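Local coordinates for protein binary enterotoxin of Clostridium perfringens component a (PDB 5WU0) that binds NAD(H) and, as the enzymatic component of a binary enterotoxin, probably transfers ADP-ribose from NAD+ to a target protein, at residues D294-R299 against R361-N366; I341-L346 against Y383-D388; K357-L362 against T411-I416. All blocks are in the same frame, centred on the assembly; numbering follows the deposited sequence.

How the contacts relate
Contacts 1 and 3 lie side by side in one mixed sheet, sharing Arg361 and Leu362: strand 358-364 pairs antiparallel with 295-301 on one flank and parallel with 411-420 on the other. Their centres are about 14 Å apart. Contact 2 belongs to the smaller three-stranded sheet, its centre about 9 Å from that of contact 1; Thr297 OG1 meets Thr343 OG1 at 2.6 Å, and Tyr298 N probably bonds to Thr344 O. Ile387 CD1 also packs on Leu362 CD2 at 3.7 Å, on the strand that contacts 1 and 3 share. The dinucleotide is held by both contacts 1 and 2, with Arg299 at its phosphates and Glu384 at the nicotinamide ribose.

Contact 1 (D294-R299 against R361-N366). With NAI (1,4-dihydronicotinamide adenine dinucleotide), chain B.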
loop_
_atom_site.group_PDB
_atom_site.type_symbol
_atom_site.label_atom_id
_atom_site.label_comp_id
_atom_site.label_asym_id
_atom_site.label_seq_id
_atom_site.Cartn_x
_atom_site.Cartn_y
_atom_site.Cartn_z
ATOM N N ASP A 294 -11.007 9.003 0.648
ATOM C CA ASP A 294 -10.282 7.733 0.767
ATOM C C ASP A 294 -8.889 7.981 1.342
ATOM O O ASP A 294 -8.173 8.878 0.888
ATOM C CB ASP A 294 -10.148 7.018 -0.589
ATOM C CG ASP A 294 -11.477 6.565 -1.156
ATOM O OD1 ASP A 294 -12.515 6.675 -0.452
ATOM O OD2 ASP A 294 -11.469 6.095 -2.316
ATOM N N ILE A 295 -8.501 7.199 2.341
ATOM C CA ILE A 295 -7.191 7.406 2.944
ATOM C C ILE A 295 -6.565 6.103 3.439
ATOM O O ILE A 295 -7.256 5.223 3.943
ATOM C CB ILE A 295 -7.281 8.415 4.110
ATOM C CG1 ILE A 295 -5.899 8.645 4.732
ATOM C CG2 ILE A 295 -8.291 7.929 5.154
ATOM C CD1 ILE A 295 -5.852 9.789 5.719
ATOM N N ILE A 296 -5.252 5.971 3.269
ATOM C CA ILE A 296 -4.538 4.865 3.873
ATOM C C ILE A 296 -4.212 5.160 5.333
ATOM O O ILE A 296 -3.745 6.255 5.665
ATOM C CB ILE A 296 -3.211 4.556 3.143
ATOM C CG1 ILE A 296 -3.418 4.535 1.632
ATOM C CG2 ILE A 296 -2.652 3.246 3.642
ATOM C CD1 ILE A 296 -4.414 3.481 1.177
ATOM N N THR A 297 -4.448 4.178 6.194
ATOM C CA THR A 297 -4.017 4.256 7.577
ATOM C C THR A 297 -3.303 2.950 7.963
ATOM O O THR A 297 -3.414 1.959 7.237
ATOM C CB THR A 297 -5.207 4.542 8.516
ATOM O OG1 THR A 297 -4.715 4.960 9.801
ATOM C CG2 THR A 297 -6.116 3.306 8.642
ATOM N N TYR A 298 -2.557 2.944 9.072
ATOM C CA TYR A 298 -1.745 1.766 9.434
ATOM C C TYR A 298 -2.019 1.282 10.854
ATOM O O TYR A 298 -2.442 2.054 11.722
ATOM C CB TYR A 298 -0.243 2.059 9.298
ATOM C CG TYR A 298 0.203 2.574 7.944
ATOM C CD1 TYR A 298 0.120 3.928 7.629
ATOM C CD2 TYR A 298 0.745 1.713 6.992
ATOM C CE1 TYR A 298 0.525 4.405 6.398
ATOM C CE2 TYR A 298 1.159 2.180 5.747
ATOM C CZ TYR A 298 1.049 3.523 5.455
ATOM O OH TYR A 298 1.455 3.987 4.223
ATOM N N ARG A 299 -1.756 0.001 11.091
ATOM C CA ARG A 299 -1.869 -0.561 12.430
ATOM C C ARG A 299 -0.835 -1.666 12.666
ATOM O O ARG A 299 -0.730 -2.616 11.891
ATOM C CB ARG A 299 -3.280 -1.111 12.685
ATOM C CG ARG A 299 -3.395 -1.891 14.006
ATOM C CD ARG A 299 -4.832 -2.339 14.353
ATOM N NE ARG A 299 -4.812 -3.255 15.495
ATOM C CZ ARG A 299 -4.733 -2.877 16.773
ATOM N NH1 ARG A 299 -4.694 -1.587 17.092
ATOM N NH2 ARG A 299 -4.701 -3.790 17.741
ATOM N N ARG A 361 -1.900 -2.211 6.492
ATOM C CA ARG A 361 -1.942 -1.032 5.637
ATOM C C ARG A 361 -3.356 -0.954 5.069
ATOM O O ARG A 361 -3.665 -1.627 4.104
ATOM C CB ARG A 361 -0.907 -1.115 4.513
ATOM C CG ARG A 361 -0.966 0.046 3.530
ATOM C CD ARG A 361 0.377 0.253 2.800
ATOM N NE ARG A 361 0.724 -0.852 1.908
ATOM C CZ ARG A 361 1.863 -0.942 1.223
ATOM N NH1 ARG A 361 2.784 0.014 1.307
ATOM N NH2 ARG A 361 2.082 -1.991 0.442
ATOM N N LEU A 362 -4.204 -0.133 5.683
ATOM C CA LEU A 362 -5.646 -0.170 5.450
ATOM C C LEU A 362 -6.140 0.917 4.506
ATOM O O LEU A 362 -5.973 2.119 4.777
ATOM C CB LEU A 362 -6.387 -0.035 6.791
ATOM C CG LEU A 362 -7.915 -0.200 6.856
ATOM C CD1 LEU A 362 -8.361 -1.562 6.287
ATOM C CD2 LEU A 362 -8.422 -0.046 8.280
ATOM N N HIS A 363 -6.780 0.502 3.416
ATOM C CA HIS A 363 -7.546 1.437 2.612
ATOM C C HIS A 363 -8.809 1.756 3.400
ATOM O O HIS A 363 -9.690 0.907 3.566
ATOM C CB HIS A 363 -7.886 0.878 1.218
ATOM C CG HIS A 363 -8.758 1.790 0.406
ATOM N ND1 HIS A 363 -8.248 2.746 -0.449
ATOM C CD2 HIS A 363 -10.106 1.919 0.348
ATOM C CE1 HIS A 363 -9.243 3.408 -1.017
ATOM N NE2 HIS A 363 -10.382 2.935 -0.540
ATOM N N LEU A 364 -8.856 2.977 3.926
ATOM C CA LEU A 364 -9.985 3.473 4.703
ATOM C C LEU A 364 -10.815 4.373 3.786
ATOM O O LEU A 364 -10.396 5.488 3.459
ATOM C CB LEU A 364 -9.485 4.220 5.953
ATOM C CG LEU A 364 -10.462 4.891 6.914
ATOM C CD1 LEU A 364 -11.483 3.868 7.392
ATOM C CD2 LEU A 364 -9.733 5.601 8.112
ATOM N N PRO A 365 -11.982 3.869 3.343
ATOM C CA PRO A 365 -12.867 4.483 2.335
ATOM C C PRO A 365 -13.536 5.783 2.776
ATOM O O PRO A 365 -13.780 5.971 3.960
ATOM C CB PRO A 365 -13.958 3.422 2.118
ATOM C CG PRO A 365 -13.454 2.169 2.742
ATOM C CD PRO A 365 -12.528 2.594 3.845
ATOM N N ASN A 366 -13.856 6.643 1.815
ATOM C CA ASN A 366 -14.755 7.769 2.029
ATOM C C ASN A 366 -16.023 7.297 2.732
ATOM O O ASN A 366 -16.556 6.247 2.401
ATOM C CB ASN A 366 -15.100 8.429 0.683
ATOM C CG ASN A 366 -15.771 9.772 0.838
ATOM O OD1 ASN A 366 -16.506 9.998 1.788
ATOM N ND2 ASN A 366 -15.525 10.674 -0.108
HETATM P PA NAI B . -5.929 -2.975 21.197
HETATM O O1A NAI B . -7.019 -3.127 22.229
HETATM O O2A NAI B . -6.316 -2.849 19.740
HETATM O O5B NAI B . -4.905 -4.210 21.384
HETATM C C5B NAI B . -4.870 -4.937 22.611
HETATM C C4B NAI B . -4.537 -6.403 22.370
HETATM O O4B NAI B . -5.723 -7.089 21.950
HETATM C C3B NAI B . -3.471 -6.584 21.290
HETATM O O3B NAI B . -2.589 -7.645 21.681
HETATM C C2B NAI B . -4.267 -6.975 20.058
HETATM O O2B NAI B . -3.544 -7.848 19.177
HETATM C C1B NAI B . -5.508 -7.639 20.639
HETATM N N9A NAI B . -6.675 -7.367 19.766
HETATM C C8A NAI B . -7.074 -6.174 19.286
HETATM N N7A NAI B . -8.189 -6.304 18.512
HETATM C C5A NAI B . -8.498 -7.617 18.481
HETATM C C6A NAI B . -9.527 -8.471 17.850
HETATM N N6A NAI B . -10.489 -7.943 17.076
HETATM N N1A NAI B . -9.478 -9.805 18.061
HETATM C C2A NAI B . -8.522 -10.364 18.823
HETATM N N3A NAI B . -7.553 -9.656 19.427
HETATM C C4A NAI B . -7.488 -8.310 19.295
HETATM O O3 NAI B . -4.976 -1.726 21.543
HETATM P PN NAI B . -3.414 -1.597 21.101
HETATM O O1N NAI B . -2.623 -2.770 21.634
HETATM O O2N NAI B . -3.304 -1.204 19.647
HETATM O O5D NAI B . -3.001 -0.283 21.933
HETATM C C5D NAI B . -3.867 0.842 21.853
HETATM C C4D NAI B . -3.119 2.052 22.352
HETATM O O4D NAI B . -2.147 2.369 21.355
HETATM C C3D NAI B . -4.066 3.236 22.465
HETATM O O3D NAI B . -3.593 4.132 23.480
HETATM C C2D NAI B . -3.936 3.894 21.111
HETATM O O2D NAI B . -4.174 5.291 21.206
HETATM C C1D NAI B . -2.508 3.579 20.681
HETATM N N1N NAI B . -2.397 3.375 19.233
HETATM C C2N NAI B . -2.009 2.173 18.742
HETATM C C3N NAI B . -1.881 1.950 17.368
HETATM C C7N NAI B . -1.440 0.618 16.821
HETATM O O7N NAI B . -0.814 0.609 15.767
HETATM N N7N NAI B . -1.731 -0.507 17.488
HETATM C C4N NAI B . -2.192 3.039 16.373
HETATM C C5N NAI B . -2.609 4.278 17.026
HETATM C C6N NAI B . -2.693 4.392 18.412
HETATM O O HOH W 1 2.842 2.970 1.958
#
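Asp294 OD1 takes the backbone N-H of Asn366 at 2.6 Å, nearly straight (162°) and met close to the C-O axis. The oxygen also has Asn366 CB beside it, with the carboxylate and amide planes almost perpendicular. Asp294 CG stands beside its own backbone N (chi1 -66°), which turns the other oxygen, OD2, to the edge of the His363 ring; OD2 lies 3.7 Å from His363 CE1 with the two planes strongly inclined. The ring nitrogen ND1 of His363 is held by Gln213. From here the two strands run antiparallel. Ile295 and Leu364 exchange both backbone bonds, as do Thr297 and Leu362, where Leu362 N reaches Thr297 O at 2.7 Å. This is the pairing of one outermost strand, 295-301, with strand 358-364 in the mixed five-stranded sheet of an ADP-ribosyltransferase fold. On the face of Ile295 and Thr297, methyls lie alongside leucines: Thr297 CG2 is 3.8 Å from Leu362 CB, while Thr297 OG1 bonds to Thr343. On the face of Ile296 and Tyr298, the aliphatic part of Arg361 runs beside the tyrosine, its CD 3.6 Å from Tyr298 CE2, and Ile296 CG2 rests on Arg361 CG. A water in the tyrosine ring plane donates to Tyr298 OH and accepts from Arg361 NH1; Asn215 is a second partner of the hydroxyl, and Asp417 salt-bridges Arg361 NE, Asp138 its NH1. Beyond the pairing, Arg299 extends to the dinucleotide, giving NH1 to NAI O2N at 2.9 Å and NH2 weakly to NAI O2A, with Glu305 salt-bridged to NH2.

Contact 2 (I341-L346 against Y383-D388); sequences ISTTVL and YEVLID. With NAI (1,4-dihydronicotinamide adenine dinucleotide), chain B.
One face of the Tyr383 ring carries Leu346 CD1, a CH-pi contact 3.6 Å from the ring centroid and 15° off its normal, with the methyl nearest CD1. Tyr383 CG lies anti to its own carbonyl carbon, which turns the ring toward Leu346. The carboxylate of Glu384 is the second flat group: Ser342 OG donates to OE2 at 2.7 Å, from the syn side but 29° out of the plane. Its other oxygen, Glu384 OE1, accepts from the nicotinamide ribose hydroxyl O2D of NAI at 2.5 Å, shorter than usual and so of doubtful length. The extended side chain, with CG anti to the backbone N (chi1 -176°), carries it there past the dihydronicotinamide ring. Ser342 thus probably helps to position the carboxylate, and Tyr249 bonds to the serine hydroxyl. Ser342-Thr343-Thr344 probably corresponds to the Ser-Thr-Ser motif, and Glu384 to the second glutamate of the Glu-x-Glu motif, of related arginine-specific ADP-ribosyltransferases. Along the antiparallel pair, Val385 O is gripped twice by one residue, by Thr343 N at 3.1 Å and by Thr343 OG1 at 2.7 Å; this hydroxyl has Thr297 as a further partner. Past the strand end, Val345 N bonds to Tyr383 O. Val345 and Val385 cross at about a right angle, Val345 CG1 3.6 Å from Val385 CG2, and Thr343 CG2 meets Ile387 CD1. Val345 and Leu346 pack against helix 220-237, as does Tyr383, strand 370-372 pairs with the far side of 384-387, and Val385 and Ile387 lean on Leu364 of strand 358-364.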
loop_
_atom_site.group_PDB
_atom_site.type_symbol
_atom_site.label_atom_id
_atom_site.label_comp_id
_atom_site.label_asym_id
_atom_site.label_seq_id
_atom_site.Cartn_x
_atom_site.Cartn_y
_atom_site.Cartn_z
ATOM N N ILE A 341 -10.943 -0.022 16.225
ATOM C CA ILE A 341 -9.645 -0.177 15.580
ATOM C C ILE A 341 -8.786 1.079 15.729
ATOM O O ILE A 341 -9.031 2.088 15.065
ATOM C CB ILE A 341 -9.785 -0.505 14.067
ATOM C CG1 ILE A 341 -10.877 -1.556 13.838
ATOM C CG2 ILE A 341 -8.434 -0.956 13.480
ATOM C CD1 ILE A 341 -11.058 -1.960 12.365
ATOM N N SER A 342 -7.785 1.014 16.607
ATOM C CA SER A 342 -6.779 2.071 16.713
ATOM C C SER A 342 -5.781 1.972 15.552
ATOM O O SER A 342 -5.091 0.958 15.395
ATOM C CB SER A 342 -6.040 1.996 18.061
ATOM O OG SER A 342 -6.867 2.444 19.129
ATOM N N THR A 343 -5.731 3.014 14.728
ATOM C CA THR A 343 -4.826 3.047 13.590
ATOM C C THR A 343 -4.041 4.346 13.608
ATOM O O THR A 343 -4.439 5.316 14.265
ATOM C CB THR A 343 -5.553 2.950 12.231
ATOM O OG1 THR A 343 -6.085 4.237 11.892
ATOM C CG2 THR A 343 -6.672 1.918 12.269
ATOM N N THR A 344 -2.916 4.345 12.896
ATOM C CA THR A 344 -2.108 5.537 12.746
ATOM C C THR A 344 -1.946 5.836 11.261
ATOM O O THR A 344 -1.756 4.918 10.452
ATOM C CB THR A 344 -0.735 5.386 13.451
ATOM O OG1 THR A 344 0.102 6.505 13.114
ATOM C CG2 THR A 344 -0.060 4.104 13.028
ATOM N N VAL A 345 -2.059 7.114 10.890
ATOM C CA VAL A 345 -1.975 7.483 9.475
ATOM C C VAL A 345 -0.529 7.554 8.997
ATOM O O VAL A 345 -0.260 7.777 7.801
ATOM C CB VAL A 345 -2.660 8.831 9.176
ATOM C CG1 VAL A 345 -4.150 8.748 9.466
ATOM C CG2 VAL A 345 -2.011 9.947 9.951
ATOM N N LEU A 346 0.406 7.375 9.929
ATOM C CA LEU A 346 1.825 7.351 9.579
ATOM C C LEU A 346 2.309 5.911 9.513
ATOM O O LEU A 346 1.935 5.092 10.355
ATOM C CB LEU A 346 2.658 8.130 10.594
ATOM C CG LEU A 346 2.492 9.635 10.779
ATOM C CD1 LEU A 346 3.507 10.112 11.814
ATOM C CD2 LEU A 346 2.675 10.373 9.460
ATOM N N TYR A 383 -0.873 10.381 16.040
ATOM C CA TYR A 383 -1.424 10.543 14.697
ATOM C C TYR A 383 -2.509 9.505 14.459
ATOM O O TYR A 383 -2.467 8.775 13.480
ATOM C CB TYR A 383 -0.310 10.415 13.650
ATOM C CG TYR A 383 0.782 11.436 13.860
ATOM C CD1 TYR A 383 1.817 11.199 14.750
ATOM C CD2 TYR A 383 0.754 12.653 13.195
ATOM C CE1 TYR A 383 2.807 12.143 14.960
ATOM C CE2 TYR A 383 1.729 13.597 13.395
ATOM C CZ TYR A 383 2.752 13.338 14.281
ATOM O OH TYR A 383 3.728 14.274 14.482
ATOM N N GLU A 384 -3.472 9.434 15.374
ATOM C CA GLU A 384 -4.411 8.319 15.371
ATOM C C GLU A 384 -5.722 8.607 14.633
ATOM O O GLU A 384 -6.345 9.656 14.812
ATOM C CB GLU A 384 -4.729 7.877 16.813
ATOM C CG GLU A 384 -5.639 6.623 16.840
ATOM C CD GLU A 384 -5.789 5.969 18.209
ATOM O OE1 GLU A 384 -5.088 6.363 19.169
ATOM O OE2 GLU A 384 -6.619 5.039 18.320
ATOM N N VAL A 385 -6.126 7.663 13.788
ATOM C CA VAL A 385 -7.513 7.601 13.353
ATOM C C VAL A 385 -8.175 6.395 14.009
ATOM O O VAL A 385 -7.703 5.261 13.846
ATOM C CB VAL A 385 -7.659 7.506 11.837
ATOM C CG1 VAL A 385 -9.090 7.134 11.507
ATOM C CG2 VAL A 385 -7.281 8.835 11.188
ATOM N N LEU A 386 -9.239 6.657 14.777
ATOM C CA LEU A 386 -9.958 5.618 15.517
ATOM C C LEU A 386 -11.224 5.200 14.782
ATOM O O LEU A 386 -12.076 6.037 14.474
ATOM C CB LEU A 386 -10.317 6.107 16.918
ATOM C CG LEU A 386 -10.995 5.071 17.813
ATOM C CD1 LEU A 386 -10.132 3.802 17.898
ATOM C CD2 LEU A 386 -11.269 5.661 19.203
ATOM N N ILE A 387 -11.356 3.907 14.506
ATOM C CA ILE A 387 -12.448 3.413 13.678
ATOM C C ILE A 387 -13.496 2.705 14.536
ATOM O O ILE A 387 -13.144 1.955 15.456
ATOM C CB ILE A 387 -11.938 2.446 12.594
ATOM C CG1 ILE A 387 -10.616 2.946 12.009
ATOM C CG2 ILE A 387 -12.990 2.248 11.483
ATOM C CD1 ILE A 387 -10.095 2.076 10.848
ATOM N N ASP A 388 -14.771 2.951 14.226
ATOM C CA ASP A 388 -15.901 2.355 14.936
ATOM C C ASP A 388 -15.825 0.836 14.903
ATOM O O ASP A 388 -15.311 0.245 13.953
ATOM C CB ASP A 388 -17.228 2.823 14.319
ATOM C CG ASP A 388 -18.422 2.716 15.299
ATOM O OD1 ASP A 388 -18.212 2.496 16.518
ATOM O OD2 ASP A 388 -19.580 2.880 14.841
HETATM P PA NAI B . -5.929 -2.975 21.197
HETATM O O1A NAI B . -7.019 -3.127 22.229
HETATM O O2A NAI B . -6.316 -2.849 19.740
HETATM O O5B NAI B . -4.905 -4.210 21.384
HETATM C C5B NAI B . -4.870 -4.937 22.611
HETATM C C4B NAI B . -4.537 -6.403 22.370
HETATM O O4B NAI B . -5.723 -7.089 21.950
HETATM C C3B NAI B . -3.471 -6.584 21.290
HETATM O O3B NAI B . -2.589 -7.645 21.681
HETATM C C2B NAI B . -4.267 -6.975 20.058
HETATM O O2B NAI B . -3.544 -7.848 19.177
HETATM C C1B NAI B . -5.508 -7.639 20.639
HETATM N N9A NAI B . -6.675 -7.367 19.766
HETATM C C8A NAI B . -7.074 -6.174 19.286
HETATM N N7A NAI B . -8.189 -6.304 18.512
HETATM C C5A NAI B . -8.498 -7.617 18.481
HETATM C C6A NAI B . -9.527 -8.471 17.850
HETATM N N6A NAI B . -10.489 -7.943 17.076
HETATM N N1A NAI B . -9.478 -9.805 18.061
HETATM C C2A NAI B . -8.522 -10.364 18.823
HETATM N N3A NAI B . -7.553 -9.656 19.427
HETATM C C4A NAI B . -7.488 -8.310 19.295
HETATM O O3 NAI B . -4.976 -1.726 21.543
HETATM P PN NAI B . -3.414 -1.597 21.101
HETATM O O1N NAI B . -2.623 -2.770 21.634
HETATM O O2N NAI B . -3.304 -1.204 19.647
HETATM O O5D NAI B . -3.001 -0.283 21.933
HETATM C C5D NAI B . -3.867 0.842 21.853
HETATM C C4D NAI B . -3.119 2.052 22.352
HETATM O O4D NAI B . -2.147 2.369 21.355
HETATM C C3D NAI B . -4.066 3.236 22.465
HETATM O O3D NAI B . -3.593 4.132 23.480
HETATM C C2D NAI B . -3.936 3.894 21.111
HETATM O O2D NAI B . -4.174 5.291 21.206
HETATM C C1D NAI B . -2.508 3.579 20.681
HETATM N N1N NAI B . -2.397 3.375 19.233
HETATM C C2N NAI B . -2.009 2.173 18.742
HETATM C C3N NAI B . -1.881 1.950 17.368
HETATM C C7N NAI B . -1.440 0.618 16.821
HETATM O O7N NAI B . -0.814 0.609 15.767
HETATM N N7N NAI B . -1.731 -0.507 17.488
HETATM C C4N NAI B . -2.192 3.039 16.373
HETATM C C5N NAI B . -2.609 4.278 17.026
HETATM C C6N NAI B . -2.693 4.392 18.412
#

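Contact 3 (K357-L362 against T411-I416); sequences KLILRL and TNKLII
Leu360 CG is trans to its backbone N (chi1 -168°), which brings Leu360 CD1 to 3.9 Å from Ile416 CG2, the two side chains crossing at about a right angle. Leu358 instead keeps CG beside its N (chi1 -62°), lying alongside Leu414 with CD2 on both Leu414 CB (3.8 Å) and Ile416 CD1. On the other face, the salt-bridged guanidinium of Arg361 has one face covered by Ile415 CG2, which sits toward the rim, 4.1 Å from Arg361 NH2. The strands pair in parallel: Leu414 N bonds to Lys357 O at 2.8 Å, Ile359 then bonds to Leu414 and Ile416 through its N and O, and Arg361 N bonds to Ile416 O. At the N-terminal ends of both segments, Lys357 CG touches Thr411 CG2 at 4.0 Å, while Lys357 NZ hydrogen-bonds to Tyr315 O and the lysine also makes a cation-pi contact with Tyr315. Strand 411-420 is the middle of five, with 358-364 on one side and 391-403 on the other; 295-301 lies beyond 358-364. From 391-403, Ile395 touches Ile416 and Tyr393 touches Leu360.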
loop_
_atom_site.group_PDB
_atom_site.type_symbol
_atom_site.label_atom_id
_atom_site.label_comp_id
_atom_site.label_asym_id
_atom_site.label_seq_id
_atom_site.Cartn_x
_atom_site.Cartn_y
_atom_site.Cartn_z
ATOM N N LYS A 357 4.802 -8.230 14.421
ATOM C CA LYS A 357 5.262 -8.665 13.097
ATOM C C LYS A 357 4.256 -8.426 11.980
ATOM O O LYS A 357 4.552 -8.658 10.812
ATOM C CB LYS A 357 5.623 -10.149 13.140
ATOM C CG LYS A 357 6.615 -10.493 14.245
ATOM C CD LYS A 357 6.914 -11.970 14.254
ATOM C CE LYS A 357 7.779 -12.373 15.426
ATOM N NZ LYS A 357 7.981 -13.850 15.402
ATOM N N LEU A 358 3.065 -7.962 12.345
ATOM C CA LEU A 358 1.969 -7.823 11.396
ATOM C C LEU A 358 1.590 -6.375 11.175
ATOM O O LEU A 358 1.004 -5.745 12.055
ATOM C CB LEU A 358 0.762 -8.616 11.892
ATOM C CG LEU A 358 1.072 -10.111 11.983
ATOM C CD1 LEU A 358 -0.072 -10.873 12.609
ATOM C CD2 LEU A 358 1.361 -10.641 10.595
ATOM N N ILE A 359 1.933 -5.837 10.013
ATOM C CA ILE A 359 1.645 -4.438 9.715
ATOM C C ILE A 359 0.420 -4.251 8.814
ATOM O O ILE A 359 0.442 -4.604 7.628
ATOM C CB ILE A 359 2.834 -3.763 9.053
ATOM C CG1 ILE A 359 4.080 -3.933 9.922
ATOM C CG2 ILE A 359 2.525 -2.294 8.826
ATOM C CD1 ILE A 359 5.365 -3.518 9.223
ATOM N N LEU A 360 -0.653 -3.699 9.382
ATOM C CA LEU A 360 -1.848 -3.396 8.599
ATOM C C LEU A 360 -1.632 -2.130 7.784
ATOM O O LEU A 360 -1.215 -1.107 8.317
ATOM C CB LEU A 360 -3.073 -3.224 9.497
ATOM C CG LEU A 360 -4.417 -3.183 8.760
ATOM C CD1 LEU A 360 -4.608 -4.495 8.007
ATOM C CD2 LEU A 360 -5.583 -2.939 9.725
ATOM N N ARG A 361 -1.900 -2.211 6.492
ATOM C CA ARG A 361 -1.942 -1.032 5.637
ATOM C C ARG A 361 -3.356 -0.954 5.069
ATOM O O ARG A 361 -3.665 -1.627 4.104
ATOM C CB ARG A 361 -0.907 -1.115 4.513
ATOM C CG ARG A 361 -0.966 0.046 3.530
ATOM C CD ARG A 361 0.377 0.253 2.800
ATOM N NE ARG A 361 0.724 -0.852 1.908
ATOM C CZ ARG A 361 1.863 -0.942 1.223
ATOM N NH1 ARG A 361 2.784 0.014 1.307
ATOM N NH2 ARG A 361 2.082 -1.991 0.442
ATOM N N LEU A 362 -4.204 -0.133 5.683
ATOM C CA LEU A 362 -5.646 -0.170 5.450
ATOM C C LEU A 362 -6.140 0.917 4.506
ATOM O O LEU A 362 -5.973 2.119 4.777
ATOM C CB LEU A 362 -6.387 -0.035 6.791
ATOM C CG LEU A 362 -7.915 -0.200 6.856
ATOM C CD1 LEU A 362 -8.361 -1.562 6.287
ATOM C CD2 LEU A 362 -8.422 -0.046 8.280
ATOM N N THR A 411 13.358 -9.638 12.450
ATOM C CA THR A 411 12.435 -10.635 11.935
ATOM C C THR A 411 11.826 -10.192 10.611
ATOM O O THR A 411 11.756 -8.997 10.311
ATOM C CB THR A 411 11.283 -10.901 12.924
ATOM O OG1 THR A 411 10.545 -12.056 12.510
ATOM C CG2 THR A 411 10.338 -9.705 12.974
ATOM N N ASN A 412 11.394 -11.164 9.813
ATOM C CA ASN A 412 10.480 -10.875 8.717
ATOM C C ASN A 412 9.168 -10.380 9.286
ATOM O O ASN A 412 8.719 -10.846 10.330
ATOM C CB ASN A 412 10.236 -12.103 7.851
ATOM C CG ASN A 412 11.248 -12.244 6.752
ATOM O OD1 ASN A 412 11.707 -11.248 6.193
ATOM N ND2 ASN A 412 11.609 -13.482 6.431
ATOM N N LYS A 413 8.559 -9.432 8.599
ATOM C CA LYS A 413 7.261 -8.937 9.004
ATOM C C LYS A 413 6.330 -8.939 7.803
ATOM O O LYS A 413 6.784 -8.880 6.663
ATOM C CB LYS A 413 7.383 -7.541 9.609
ATOM C CG LYS A 413 8.177 -7.523 10.890
ATOM C CD LYS A 413 8.202 -6.125 11.486
ATOM C CE LYS A 413 8.837 -6.108 12.874
ATOM N NZ LYS A 413 9.062 -4.708 13.310
ATOM N N LEU A 414 5.027 -9.008 8.063
ATOM C CA LEU A 414 4.044 -9.111 6.993
ATOM C C LEU A 414 3.241 -7.829 6.852
ATOM O O LEU A 414 2.584 -7.379 7.796
ATOM C CB LEU A 414 3.116 -10.300 7.246
ATOM C CG LEU A 414 3.859 -11.623 7.460
ATOM C CD1 LEU A 414 2.879 -12.776 7.650
ATOM C CD2 LEU A 414 4.811 -11.899 6.274
ATOM N N ILE A 415 3.310 -7.235 5.667
ATOM C CA ILE A 415 2.519 -6.053 5.349
ATOM C C ILE A 415 1.155 -6.463 4.804
ATOM O O ILE A 415 1.060 -6.997 3.703
ATOM C CB ILE A 415 3.236 -5.172 4.322
ATOM C CG1 ILE A 415 4.624 -4.815 4.842
ATOM C CG2 ILE A 415 2.400 -3.920 3.990
ATOM C CD1 ILE A 415 5.373 -3.874 3.930
ATOM N N ILE A 416 0.105 -6.223 5.578
ATOM C CA ILE A 416 -1.206 -6.706 5.193
ATOM C C ILE A 416 -1.980 -5.578 4.537
ATOM O O ILE A 416 -2.480 -4.686 5.200
ATOM C CB ILE A 416 -1.993 -7.287 6.394
ATOM C CG1 ILE A 416 -1.433 -8.649 6.793
ATOM C CG2 ILE A 416 -3.392 -7.603 5.990
ATOM C CD1 ILE A 416 -0.270 -8.596 7.710
HETATM O O HOH W 2 9.816 -14.202 13.399
#